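PDB 4L9D: Pro-metalloprotease PrtV from Vibrio cholerae, which is probably a secreted cytotoxic metalloprotease that may alter the stability of host extracellular matrix proteins, here represented by its calcium-binding PKD1 domain. Local coordinates for residues S23-S28 against Y37-G42. Sequence-based numbering, arbitrary orientation. Where two conformers were deposited one is given.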
# COMPACT_ATOMS: atom_id res chain seq x y z
N SER A 23 -2.28 -4.80 6.11
CA SER A 23 -1.54 -5.04 4.88
C SER A 23 -0.48 -6.12 5.05
O SER A 23 0.09 -6.33 6.13
CB SER A 23 -0.93 -3.76 4.35
OG SER A 23 0.06 -3.25 5.23
N GLN A 24 -0.21 -6.76 3.93
CA GLN A 24 0.95 -7.60 3.76
C GLN A 24 1.72 -7.11 2.54
O GLN A 24 1.15 -6.96 1.47
CB GLN A 24 0.56 -9.08 3.59
CG GLN A 24 1.76 -9.96 3.50
CD GLN A 24 1.48 -11.39 3.03
OE1 GLN A 24 2.15 -12.26 3.45
NE2 GLN A 24 0.61 -11.57 2.07
N ASN A 25 2.99 -6.79 2.74
CA ASN A 25 3.83 -6.28 1.63
C ASN A 25 4.46 -7.45 0.91
O ASN A 25 5.21 -8.19 1.54
CB ASN A 25 4.85 -5.33 2.19
CG ASN A 25 5.44 -4.47 1.11
OD1 ASN A 25 5.75 -4.95 0.02
ND2 ASN A 25 5.63 -3.21 1.43
N THR A 26 4.18 -7.61 -0.36
CA THR A 26 4.65 -8.73 -1.16
C THR A 26 5.48 -8.25 -2.35
O THR A 26 5.58 -8.92 -3.38
CB THR A 26 3.48 -9.64 -1.58
OG1 THR A 26 2.64 -8.90 -2.45
CG2 THR A 26 2.72 -10.18 -0.36
N SER A 27 6.15 -7.11 -2.17
CA SER A 27 6.98 -6.50 -3.19
C SER A 27 8.28 -7.24 -3.36
O SER A 27 8.67 -8.04 -2.47
CB SER A 27 7.25 -5.02 -2.79
OG SER A 27 6.07 -4.27 -2.66
N SER A 28 9.00 -7.00 -4.44
CA SER A 28 10.21 -7.64 -4.74
C SER A 28 11.11 -6.79 -5.63
O SER A 28 10.68 -5.78 -6.19
CB SER A 28 9.97 -9.02 -5.32
OG SER A 28 9.29 -8.88 -6.54
N TYR A 37 9.16 2.92 1.24
CA TYR A 37 7.76 2.72 0.91
C TYR A 37 7.01 4.04 1.09
O TYR A 37 7.21 4.75 2.09
CB TYR A 37 7.13 1.71 1.88
CG TYR A 37 7.86 0.41 1.96
CD1 TYR A 37 7.75 -0.54 0.98
CD2 TYR A 37 8.82 0.17 2.96
CE1 TYR A 37 8.47 -1.69 0.97
CE2 TYR A 37 9.53 -0.99 3.01
CZ TYR A 37 9.34 -1.94 2.01
OH TYR A 37 10.08 -3.13 2.03
N LEU A 38 6.09 4.32 0.16
CA LEU A 38 5.10 5.38 0.35
C LEU A 38 3.74 4.76 0.08
O LEU A 38 3.39 4.46 -1.09
CB LEU A 38 5.37 6.62 -0.51
CG LEU A 38 4.59 7.88 -0.25
CD1 LEU A 38 3.17 7.81 -0.76
CD2 LEU A 38 4.67 8.35 1.21
N TRP A 39 2.98 4.54 1.12
CA TRP A 39 1.59 4.10 1.02
C TRP A 39 0.70 5.33 1.01
O TRP A 39 0.95 6.33 1.71
CB TRP A 39 1.19 3.28 2.29
CG TRP A 39 1.78 1.94 2.39
CD1 TRP A 39 3.01 1.61 2.94
CD2 TRP A 39 1.19 0.72 1.96
NE1 TRP A 39 3.20 0.25 2.89
CE2 TRP A 39 2.09 -0.33 2.29
CE3 TRP A 39 -0.01 0.38 1.35
CZ2 TRP A 39 1.78 -1.69 2.08
CZ3 TRP A 39 -0.28 -0.94 1.11
CH2 TRP A 39 0.59 -1.97 1.46
N ASP A 40 -0.38 5.20 0.26
CA ASP A 40 -1.32 6.29 0.00
C ASP A 40 -2.69 5.64 0.05
O ASP A 40 -3.04 4.83 -0.80
CB ASP A 40 -0.92 6.88 -1.34
CG ASP A 40 -1.90 7.76 -2.03
OD1 ASP A 40 -3.06 7.93 -1.58
OD2 ASP A 40 -1.51 8.32 -3.12
N PHE A 41 -3.48 5.94 1.10
CA PHE A 41 -4.66 5.18 1.37
C PHE A 41 -5.92 5.64 0.64
O PHE A 41 -7.00 5.09 0.83
CB PHE A 41 -4.90 5.12 2.90
CG PHE A 41 -3.69 4.58 3.69
CD1 PHE A 41 -2.98 3.50 3.28
CD2 PHE A 41 -3.34 5.21 4.87
CE1 PHE A 41 -1.93 3.01 4.04
CE2 PHE A 41 -2.24 4.75 5.62
CZ PHE A 41 -1.59 3.63 5.20
N GLY A 42 -5.78 6.64 -0.22
CA GLY A 42 -6.92 7.07 -1.05
C GLY A 42 -7.89 7.95 -0.31
O GLY A 42 -9.03 8.09 -0.73
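W39 and Y37 reach across the gap between the two sheets of a PKD-domain beta sandwich to meet S23 and N25 on the facing sheet. No backbone bond links the two strands: they belong to different sheets, with the axes of 23-25 and 37-40 11.8 Å apart, and side chains bridge the gap. Alternate residues point inward, S23 and N25 from one side, Y37 and W39 from the other.

The apolar part of the contact belongs to the buried indole. Its six-membered ring extends toward S23, whose CB lies 3.7 Å from W39 CH2. A small residue suits this position, since the broad tryptophan can come close to the opposite strand. Around it the indole also meets F12 of the facing sheet, L66 of the neighbouring strand in its own sheet, and P52 of a loop. The hydroxyl of S23 is used on the backbone, bonding to the carbonyl of P52.

Amide and aromatic ring make the second pairing. N25 ND2 sits 3.3 Å from Y37 CE1 and 3.4 Å from Y37 CD1, the amide and ring planes being 68° apart. With CG anti to the backbone N (chi1 -162°), the asparagine extends its amide into the space between the sheets. Two polar groups are satisfied there by one acceptor, because N25 ND2 and W39 NE1 both bond to the carbonyl of A50; that shared oxygen joins both strands to the loop between 46-47 and 53-55, which passes from one sheet to the other.

Hydrogen bonding at the other end of the amide shapes the chain leaving the strand. Asparagine suits this place because its NH2 can donate to the loop carbonyl of A50 while its oxygen closes an Asx turn: S27 N gives its hydrogen to N25 OD1 over 3.1 Å, in the carbonyl plane, with an N-H...O angle of 155°.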